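Local coordinates for protein geranyltranstransferase (IspA) (Helicobacter pylori, PDB 3LLW) that probably catalyses magnesium-dependent prenyl transfer in the biosynthesis of isoprenoids, at residues T129-N137 with E147-N155; R52-L63 with I193-S204. All coordinates share one frame; numbering follows the deposited sequence.

Contact 1 of 2, residues T129-N137 with E147-N155; sequences TYSFELLSN and ELIKILSAN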
loop_
_atom_site.group_PDB
_atom_site.type_symbol
_atom_site.label_atom_id
_atom_site.label_comp_id
_atom_site.label_asym_id
_atom_site.label_seq_id
_atom_site.Cartn_x
_atom_site.Cartn_y
_atom_site.Cartn_z
ATOM N N THR A 129 2.934 0.813 1.908
ATOM C CA THR A 129 3.476 -0.123 0.906
ATOM C C THR A 129 4.290 -1.254 1.527
ATOM O O THR A 129 4.206 -2.444 1.091
ATOM C CB THR A 129 4.330 0.620 -0.157
ATOM O OG1 THR A 129 3.597 1.745 -0.641
ATOM C CG2 THR A 129 4.640 -0.278 -1.331
ATOM N N TYR A 130 5.052 -0.905 2.561
ATOM C CA TYR A 130 5.893 -1.900 3.289
ATOM C C TYR A 130 5.150 -3.090 3.900
ATOM O O TYR A 130 5.704 -4.183 3.943
ATOM C CB TYR A 130 6.777 -1.248 4.352
ATOM C CG TYR A 130 7.921 -2.115 4.819
ATOM C CD1 TYR A 130 8.048 -2.464 6.152
ATOM C CD2 TYR A 130 8.870 -2.595 3.918
ATOM C CE1 TYR A 130 9.106 -3.260 6.588
ATOM C CE2 TYR A 130 9.919 -3.405 4.336
ATOM C CZ TYR A 130 10.028 -3.734 5.675
ATOM O OH TYR A 130 11.070 -4.536 6.100
ATOM N N SER A 131 3.925 -2.864 4.385
ATOM C CA SER A 131 3.049 -3.920 4.922
ATOM C C SER A 131 2.803 -5.025 3.912
ATOM O O SER A 131 2.678 -6.185 4.257
ATOM C CB SER A 131 1.686 -3.331 5.278
ATOM O OG SER A 131 1.831 -2.155 6.043
ATOM N N PHE A 132 2.731 -4.639 2.648
ATOM C CA PHE A 132 2.482 -5.576 1.580
ATOM C C PHE A 132 3.747 -6.278 1.124
ATOM O O PHE A 132 3.699 -7.467 0.740
ATOM C CB PHE A 132 1.665 -4.889 0.473
ATOM C CG PHE A 132 0.359 -4.311 0.995
ATOM C CD1 PHE A 132 -0.714 -5.145 1.266
ATOM C CD2 PHE A 132 0.240 -2.941 1.306
ATOM C CE1 PHE A 132 -1.913 -4.643 1.790
ATOM C CE2 PHE A 132 -0.961 -2.423 1.833
ATOM C CZ PHE A 132 -2.043 -3.275 2.062
ATOM N N GLU A 133 4.881 -5.588 1.239
ATOM C CA GLU A 133 6.190 -6.193 0.997
ATOM C C GLU A 133 6.513 -7.228 2.056
ATOM O O GLU A 133 6.943 -8.331 1.718
ATOM C CB GLU A 133 7.311 -5.152 0.921
ATOM C CG GLU A 133 8.655 -5.733 0.428
ATOM C CD GLU A 133 9.748 -4.685 0.209
ATOM O OE1 GLU A 133 9.628 -3.540 0.714
ATOM O OE2 GLU A 133 10.739 -5.019 -0.476
ATOM N N LEU A 134 6.266 -6.891 3.321
ATOM C CA LEU A 134 6.459 -7.832 4.432
ATOM C C LEU A 134 5.616 -9.086 4.237
ATOM O O LEU A 134 6.124 -10.201 4.333
ATOM C CB LEU A 134 6.113 -7.194 5.783
ATOM C CG LEU A 134 7.126 -6.266 6.470
ATOM C CD1 LEU A 134 6.460 -5.575 7.638
ATOM C CD2 LEU A 134 8.411 -7.000 6.930
ATOM N N LEU A 135 4.337 -8.884 3.938
ATOM C CA LEU A 135 3.376 -9.987 3.777
ATOM C C LEU A 135 3.770 -10.906 2.623
ATOM O O LEU A 135 3.840 -12.113 2.792
ATOM C CB LEU A 135 1.988 -9.399 3.552
ATOM C CG LEU A 135 0.768 -9.874 4.320
ATOM C CD1 LEU A 135 1.125 -10.174 5.737
ATOM C CD2 LEU A 135 -0.308 -8.800 4.270
ATOM N N SER A 136 4.081 -10.313 1.469
ATOM C CA SER A 136 4.468 -11.045 0.264
ATOM C C SER A 136 5.813 -11.772 0.368
ATOM O O SER A 136 6.039 -12.771 -0.328
ATOM C CB SER A 136 4.421 -10.142 -0.974
ATOM O OG SER A 136 5.353 -9.074 -0.863
ATOM N N ASN A 137 6.684 -11.298 1.254
ATOM C CA ASN A 137 7.950 -11.989 1.527
ATOM C C ASN A 137 7.943 -13.020 2.679
ATOM O O ASN A 137 8.950 -13.686 2.925
ATOM C CB ASN A 137 9.075 -10.971 1.702
ATOM C CG ASN A 137 9.543 -10.405 0.371
ATOM O OD1 ASN A 137 10.332 -11.031 -0.334
ATOM N ND2 ASN A 137 9.040 -9.226 0.011
ATOM N N GLU A 147 -4.498 -14.639 0.072
ATOM C CA GLU A 147 -5.620 -14.365 0.989
ATOM C C GLU A 147 -5.340 -13.310 2.077
ATOM O O GLU A 147 -6.195 -12.496 2.360
ATOM C CB GLU A 147 -6.122 -15.654 1.628
ATOM C CG GLU A 147 -7.269 -16.279 0.866
ATOM C CD GLU A 147 -6.950 -17.689 0.398
ATOM O OE1 GLU A 147 -6.758 -18.579 1.258
ATOM O OE2 GLU A 147 -6.891 -17.901 -0.837
ATOM N N LEU A 148 -4.148 -13.329 2.661
ATOM C CA LEU A 148 -3.802 -12.406 3.742
ATOM C C LEU A 148 -3.755 -10.997 3.203
ATOM O O LEU A 148 -4.286 -10.076 3.813
ATOM C CB LEU A 148 -2.458 -12.783 4.370
ATOM C CG LEU A 148 -2.405 -14.072 5.196
ATOM C CD1 LEU A 148 -0.990 -14.512 5.448
ATOM C CD2 LEU A 148 -3.171 -13.959 6.479
ATOM N N ILE A 149 -3.145 -10.862 2.024
ATOM C CA ILE A 149 -3.086 -9.607 1.285
ATOM C C ILE A 149 -4.463 -9.084 0.878
ATOM O O ILE A 149 -4.738 -7.884 1.092
ATOM C CB ILE A 149 -2.087 -9.695 0.108
ATOM C CG1 ILE A 149 -0.664 -9.806 0.662
ATOM C CG2 ILE A 149 -2.188 -8.474 -0.792
ATOM C CD1 ILE A 149 0.415 -10.009 -0.390
ATOM N N LYS A 150 -5.328 -9.971 0.339
ATOM C CA LYS A 150 -6.740 -9.642 0.057
ATOM C C LYS A 150 -7.444 -9.070 1.281
ATOM O O LYS A 150 -8.190 -8.088 1.176
ATOM C CB LYS A 150 -7.561 -10.891 -0.338
ATOM C CG LYS A 150 -7.253 -11.564 -1.654
ATOM C CD LYS A 150 -8.398 -12.545 -1.987
ATOM C CE LYS A 150 -8.041 -13.500 -3.100
ATOM N NZ LYS A 150 -9.250 -14.246 -3.537
ATOM N N ILE A 151 -7.230 -9.709 2.433
ATOM C CA ILE A 151 -7.844 -9.273 3.688
ATOM C C ILE A 151 -7.321 -7.902 4.150
ATOM O O ILE A 151 -8.113 -6.992 4.377
ATOM C CB ILE A 151 -7.679 -10.325 4.800
ATOM C CG1 ILE A 151 -8.498 -11.580 4.456
ATOM C CG2 ILE A 151 -8.153 -9.776 6.164
ATOM C CD1 ILE A 151 -8.194 -12.743 5.349
ATOM N N LEU A 152 -6.004 -7.760 4.257
ATOM C CA LEU A 152 -5.401 -6.519 4.784
ATOM C C LEU A 152 -5.668 -5.297 3.895
ATOM O O LEU A 152 -6.039 -4.223 4.389
ATOM C CB LEU A 152 -3.901 -6.706 5.028
ATOM C CG LEU A 152 -3.236 -5.571 5.830
ATOM C CD1 LEU A 152 -3.624 -5.591 7.319
ATOM C CD2 LEU A 152 -1.732 -5.620 5.672
ATOM N N SER A 153 -5.503 -5.480 2.586
ATOM C CA SER A 153 -5.825 -4.455 1.599
ATOM C C SER A 153 -7.286 -4.024 1.580
ATOM O O SER A 153 -7.553 -2.810 1.516
ATOM C CB SER A 153 -5.378 -4.874 0.197
ATOM O OG SER A 153 -6.056 -6.072 -0.219
ATOM N N ALA A 154 -8.224 -4.980 1.631
ATOM C CA ALA A 154 -9.662 -4.632 1.709
ATOM C C ALA A 154 -10.030 -3.835 2.958
ATOM O O ALA A 154 -10.793 -2.880 2.880
ATOM C CB ALA A 154 -10.543 -5.855 1.620
ATOM N N ASN A 155 -9.484 -4.244 4.101
ATOM C CA ASN A 155 -9.894 -3.720 5.386
ATOM C C ASN A 155 -9.107 -2.475 5.808
ATOM O O ASN A 155 -9.584 -1.690 6.620
ATOM C CB ASN A 155 -9.781 -4.815 6.443
ATOM C CG ASN A 155 -10.863 -5.883 6.289
ATOM O OD1 ASN A 155 -11.987 -5.710 6.752
ATOM N ND2 ASN A 155 -10.526 -6.979 5.613
#
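Leu135, Ile149 and Leu152 form the apolar centre where helix segments 129-137 and 147-155 meet. One methyl of Leu135, CD2, does most of the work: it lies 3.8 Å from Leu152 CD2 and equally near Ile149 CG1. Leu135 and Ile149 run past each other in opposite senses. Ile149 holds CG1 beside its backbone N (chi1 -68°), which sends the ethyl branch along Leu135 until CD1 comes 4.1 Å from Ser136 CB, while the CG2 branch turns to Phe132 CD1.

The aromatic contribution is that of Phe132. Its ring meets the other helix rim first, with CE1 3.8 Å from Ser153 N, which lies near the ring plane; Leu152 CD2 reaches the same CE1 at 4.0 Å from an oblique direction. Over one ring face, displaced toward the rim, lies CB of the preceding residue, Ser131.

Two serines at the contact are satisfied within their own helices, and no hydrogen bond joins the two segments. Ser153 OG gives its proton to Ile149 O at 2.6 Å, on the opposite face of that carbonyl from Ser153 N, so one oxygen takes two donors. Ser131 OG bonds to Leu127 O, one turn earlier.

The axes run antiparallel at 164° and come no closer than 10.0 Å, which fits contact mostly between side chains and a modest 340 Å² of buried surface. Phe132 stacks on Phe132 of the second subunit, and Ile149 packs on its Ser136, placing this helical hairpin at the dimer interface; helix 73-94 touches Ser131, Leu135 and Leu148 from within the subunit, and helix 178-204 also meets Leu148.

Contact 2 of 2, residues R52-L63 with I193-S204; sequences RPKLFLAVLCAL and ISASLIMGLVAS. With SO4 (sulfate ion), chain F.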
loop_
_atom_site.group_PDB
_atom_site.type_symbol
_atom_site.label_atom_id
_atom_site.label_comp_id
_atom_site.label_asym_id
_atom_site.label_seq_id
_atom_site.Cartn_x
_atom_site.Cartn_y
_atom_site.Cartn_z
ATOM N N ARG A 52 -3.098 -5.155 17.856
ATOM C CA ARG A 52 -3.428 -5.892 16.646
ATOM C C ARG A 52 -2.557 -7.128 16.394
ATOM O O ARG A 52 -3.119 -8.184 16.128
ATOM C CB ARG A 52 -3.513 -4.969 15.420
ATOM C CG ARG A 52 -4.697 -4.050 15.465
ATOM C CD ARG A 52 -4.288 -2.636 15.100
ATOM N NE ARG A 52 -5.369 -1.707 15.387
ATOM C CZ ARG A 52 -5.412 -0.914 16.452
ATOM N NH1 ARG A 52 -6.451 -0.118 16.620
ATOM N NH2 ARG A 52 -4.412 -0.902 17.337
ATOM N N PRO A 53 -1.203 -7.008 16.466
ATOM C CA PRO A 53 -0.435 -8.248 16.421
ATOM C C PRO A 53 -0.770 -9.248 17.531
ATOM O O PRO A 53 -0.804 -10.452 17.268
ATOM C CB PRO A 53 1.013 -7.775 16.544
ATOM C CG PRO A 53 1.002 -6.372 16.081
ATOM C CD PRO A 53 -0.310 -5.831 16.528
ATOM N N LYS A 54 -1.041 -8.769 18.744
ATOM C CA LYS A 54 -1.504 -9.670 19.812
ATOM C C LYS A 54 -2.795 -10.410 19.462
ATOM O O LYS A 54 -2.929 -11.591 19.779
ATOM C CB LYS A 54 -1.655 -8.943 21.138
ATOM C CG LYS A 54 -0.331 -8.658 21.815
ATOM C CD LYS A 54 -0.490 -7.677 22.958
ATOM C CE LYS A 54 0.889 -7.261 23.470
ATOM N NZ LYS A 54 0.825 -6.527 24.743
ATOM N N LEU A 55 -3.732 -9.732 18.800
ATOM C CA LEU A 55 -4.968 -10.387 18.346
ATOM C C LEU A 55 -4.679 -11.447 17.300
ATOM O O LEU A 55 -5.273 -12.518 17.329
ATOM C CB LEU A 55 -5.939 -9.367 17.752
ATOM C CG LEU A 55 -6.676 -8.417 18.688
ATOM C CD1 LEU A 55 -7.165 -7.224 17.868
ATOM C CD2 LEU A 55 -7.831 -9.153 19.348
ATOM N N PHE A 56 -3.771 -11.121 16.372
ATOM C CA PHE A 56 -3.323 -12.028 15.322
ATOM C C PHE A 56 -2.727 -13.283 15.935
ATOM O O PHE A 56 -3.091 -14.422 15.576
ATOM C CB PHE A 56 -2.278 -11.330 14.421
ATOM C CG PHE A 56 -1.598 -12.261 13.442
ATOM C CD1 PHE A 56 -0.263 -12.605 13.602
ATOM C CD2 PHE A 56 -2.305 -12.813 12.368
ATOM C CE1 PHE A 56 0.365 -13.473 12.701
ATOM C CE2 PHE A 56 -1.680 -13.684 11.467
ATOM C CZ PHE A 56 -0.357 -14.028 11.641
ATOM N N LEU A 57 -1.804 -13.057 16.866
ATOM C CA LEU A 57 -1.109 -14.144 17.551
ATOM C C LEU A 57 -1.993 -14.944 18.511
ATOM O O LEU A 57 -1.758 -16.123 18.705
ATOM C CB LEU A 57 0.136 -13.627 18.258
ATOM C CG LEU A 57 1.280 -13.182 17.355
ATOM C CD1 LEU A 57 2.313 -12.377 18.165
ATOM C CD2 LEU A 57 1.920 -14.395 16.699
ATOM N N ALA A 58 -3.020 -14.316 19.072
ATOM C CA ALA A 58 -3.982 -15.018 19.916
ATOM C C ALA A 58 -4.671 -16.143 19.163
ATOM O O ALA A 58 -4.801 -17.224 19.694
ATOM C CB ALA A 58 -5.011 -14.064 20.470
ATOM N N VAL A 59 -5.084 -15.873 17.926
ATOM C CA VAL A 59 -5.790 -16.839 17.083
ATOM C C VAL A 59 -4.832 -17.917 16.598
ATOM O O VAL A 59 -5.137 -19.103 16.628
ATOM C CB VAL A 59 -6.460 -16.146 15.865
ATOM C CG1 VAL A 59 -7.369 -17.107 15.104
ATOM C CG2 VAL A 59 -7.279 -14.972 16.314
ATOM N N LEU A 60 -3.658 -17.484 16.171
ATOM C CA LEU A 60 -2.682 -18.355 15.564
ATOM C C LEU A 60 -2.012 -19.344 16.530
ATOM O O LEU A 60 -1.984 -20.550 16.252
ATOM C CB LEU A 60 -1.658 -17.493 14.854
ATOM C CG LEU A 60 -0.519 -18.173 14.134
ATOM C CD1 LEU A 60 -0.997 -18.794 12.824
ATOM C CD2 LEU A 60 0.457 -17.092 13.888
ATOM N N CYS A 61 -1.507 -18.844 17.661
ATOM C CA CYS A 61 -0.902 -19.690 18.708
ATOM C C CYS A 61 -1.858 -20.747 19.246
ATOM O O CYS A 61 -1.435 -21.847 19.596
ATOM C CB CYS A 61 -0.424 -18.852 19.894
ATOM S SG CYS A 61 0.946 -17.774 19.544
ATOM N N ALA A 62 -3.133 -20.385 19.331
ATOM C CA ALA A 62 -4.184 -21.298 19.736
ATOM C C ALA A 62 -4.443 -22.410 18.720
ATOM O O ALA A 62 -4.717 -23.547 19.099
ATOM C CB ALA A 62 -5.442 -20.534 19.976
ATOM N N LEU A 63 -4.344 -22.090 17.433
ATOM C CA LEU A 63 -4.820 -23.004 16.384
ATOM C C LEU A 63 -3.743 -23.881 15.754
ATOM O O LEU A 63 -4.048 -24.953 15.219
ATOM C CB LEU A 63 -5.596 -22.242 15.306
ATOM C CG LEU A 63 -6.975 -21.668 15.658
ATOM C CD1 LEU A 63 -7.449 -20.759 14.528
ATOM C CD2 LEU A 63 -8.021 -22.747 15.962
ATOM N N ILE A 193 -9.065 -4.493 13.250
ATOM C CA ILE A 193 -9.116 -5.397 14.410
ATOM C C ILE A 193 -9.751 -6.755 13.993
ATOM O O ILE A 193 -9.262 -7.823 14.374
ATOM C CB ILE A 193 -9.906 -4.701 15.553
ATOM C CG1 ILE A 193 -9.016 -3.621 16.218
ATOM C CG2 ILE A 193 -10.442 -5.679 16.600
ATOM C CD1 ILE A 193 -9.746 -2.844 17.252
ATOM N N SER A 194 -10.819 -6.716 13.198
ATOM C CA SER A 194 -11.424 -7.982 12.740
ATOM C C SER A 194 -10.536 -8.645 11.677
ATOM O O SER A 194 -10.430 -9.868 11.643
ATOM C CB SER A 194 -12.895 -7.804 12.316
ATOM O OG SER A 194 -13.114 -8.023 10.944
ATOM N N ALA A 195 -9.842 -7.830 10.869
ATOM C CA ALA A 195 -8.837 -8.341 9.917
ATOM C C ALA A 195 -7.708 -9.087 10.604
ATOM O O ALA A 195 -7.429 -10.238 10.228
ATOM C CB ALA A 195 -8.284 -7.245 9.007
ATOM N N SER A 196 -7.075 -8.446 11.600
ATOM C CA SER A 196 -6.104 -9.112 12.513
ATOM C C SER A 196 -6.566 -10.519 12.971
ATOM O O SER A 196 -5.818 -11.491 12.867
ATOM C CB SER A 196 -5.834 -8.247 13.744
ATOM O OG SER A 196 -5.490 -6.905 13.382
ATOM N N LEU A 197 -7.797 -10.622 13.456
ATOM C CA LEU A 197 -8.335 -11.902 13.915
ATOM C C LEU A 197 -8.429 -12.948 12.810
ATOM O O LEU A 197 -7.850 -14.021 12.953
ATOM C CB LEU A 197 -9.691 -11.720 14.589
ATOM C CG LEU A 197 -9.636 -11.016 15.934
ATOM C CD1 LEU A 197 -10.989 -10.482 16.260
ATOM C CD2 LEU A 197 -9.197 -11.949 17.046
ATOM N N ILE A 198 -9.077 -12.614 11.692
ATOM C CA ILE A 198 -9.221 -13.566 10.555
ATOM C C ILE A 198 -7.931 -13.851 9.766
ATOM O O ILE A 198 -7.791 -14.920 9.123
ATOM C CB ILE A 198 -10.389 -13.205 9.600
ATOM C CG1 ILE A 198 -10.157 -11.834 8.951
ATOM C CG2 ILE A 198 -11.719 -13.260 10.355
ATOM C CD1 ILE A 198 -11.185 -11.422 7.913
ATOM N N MET A 199 -6.985 -12.915 9.836
ATOM C CA MET A 199 -5.653 -13.116 9.277
ATOM C C MET A 199 -4.920 -14.150 10.131
ATOM O O MET A 199 -4.087 -14.896 9.606
ATOM C CB MET A 199 -4.841 -11.806 9.162
ATOM C CG MET A 199 -5.159 -10.883 7.947
ATOM S SD MET A 199 -4.476 -9.177 8.186
ATOM C CE MET A 199 -2.802 -9.534 7.667
ATOM N N GLY A 200 -5.251 -14.212 11.428
ATOM C CA GLY A 200 -4.826 -15.332 12.293
ATOM C C GLY A 200 -5.334 -16.713 11.842
ATOM O O GLY A 200 -4.580 -17.698 11.872
ATOM N N LEU A 201 -6.601 -16.795 11.438
ATOM C CA LEU A 201 -7.180 -18.089 10.962
ATOM C C LEU A 201 -6.546 -18.523 9.641
ATOM O O LEU A 201 -6.015 -19.618 9.533
ATOM C CB LEU A 201 -8.715 -18.023 10.830
ATOM C CG LEU A 201 -9.433 -19.283 10.289
ATOM C CD1 LEU A 201 -9.131 -20.527 11.131
ATOM C CD2 LEU A 201 -10.922 -19.080 10.220
ATOM N N VAL A 202 -6.602 -17.635 8.654
ATOM C CA VAL A 202 -5.974 -17.820 7.350
ATOM C C VAL A 202 -4.509 -18.271 7.449
ATOM O O VAL A 202 -4.139 -19.304 6.864
ATOM C CB VAL A 202 -6.136 -16.526 6.489
ATOM C CG1 VAL A 202 -5.219 -16.527 5.273
ATOM C CG2 VAL A 202 -7.578 -16.376 6.051
ATOM N N ALA A 203 -3.698 -17.529 8.212
ATOM C CA ALA A 203 -2.275 -17.868 8.415
ATOM C C ALA A 203 -2.024 -19.232 9.078
ATOM O O ALA A 203 -0.995 -19.847 8.826
ATOM C CB ALA A 203 -1.557 -16.773 9.190
ATOM N N SER A 204 -2.955 -19.697 9.914
ATOM C CA SER A 204 -2.822 -21.011 10.562
ATOM C C SER A 204 -2.979 -22.194 9.602
ATOM O O SER A 204 -2.542 -23.301 9.912
ATOM C CB SER A 204 -3.797 -21.156 11.731
ATOM O OG SER A 204 -5.114 -21.376 11.269
HETATM S S SO4 F . -2.522 0.527 20.178
HETATM O O1 SO4 F . -1.611 1.590 19.719
HETATM O O2 SO4 F . -3.849 0.708 19.583
HETATM O O3 SO4 F . -2.002 -0.803 19.833
HETATM O O4 SO4 F . -2.664 0.634 21.629
#
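Phe56 enters helix segment 193-204 edge first, a knob in the hole made by Ser196, Met199, Gly200 and Ala203. With CG anti to the backbone N (chi1 171°), the ring points its edge at Gly200, its CD2 3.4 Å from Gly200 N and its CE2 3.3 Å from Met199 O, both near the ring plane. Phe56 CA adds a CH...O contact to Ser196 O at 3.5 Å. Gly200 forms the floor of the hole, with Phe56 packed on its backbone.

Along one flank, Val59 stands at about a right angle to Leu197, CG2 to CD2 3.7 Å, and Leu55 crosses both Leu197 and Ile193 at a slant. Toward the C-terminal ends, Leu60 puts CD1 against Ser204 N, and Leu63 CD1 meets Leu201 CD1 at 3.8 Å. At the other end Arg52 lays its CB against Ser196 OG, itself hydrogen-bonded to Leu192 O, then bends at chi2; its NH2 donates to O2 of a sulfate, probably from the crystallisation liquor, at 2.8 Å, the anion lying at the guanidinium edge. The Arg52 side chain is about 11 Å from that of Asp94, a magnesium ligand of this enzyme.

The axes approach to 7.4 Å, at 30° to each other. Helix 73-94 packs on Phe56 and Leu60, helix 287-301 on Leu55, Val59 and Leu197, and helix 6-23 on Pro53 and Leu57, enclosing the pair within the all-helical fold.

How the contacts relate
Both contacts are buried, yet they differ in place: contact 1 borders the second subunit, whereas no other protein chain touches contact 2, whose centre lies nearer that of the chain, about 10 Å against 14 Å. Apolar packing dominates both, but contact 1 joins antiparallel neighbours in sequence mostly through side chains, while contact 2 brings together segments 130 residues apart at their closest ends, with closer axes (7.4 against 10.0 Å), several ring-to-backbone contacts and about twice the buried surface. Helices 142-156 and 178-204 connect them directly: Leu148 CD2 lies 3.4 Å from Met199 O, and Ile151 CG2 packs on Met199 CG. Helix 73-94 touches both contacts as well.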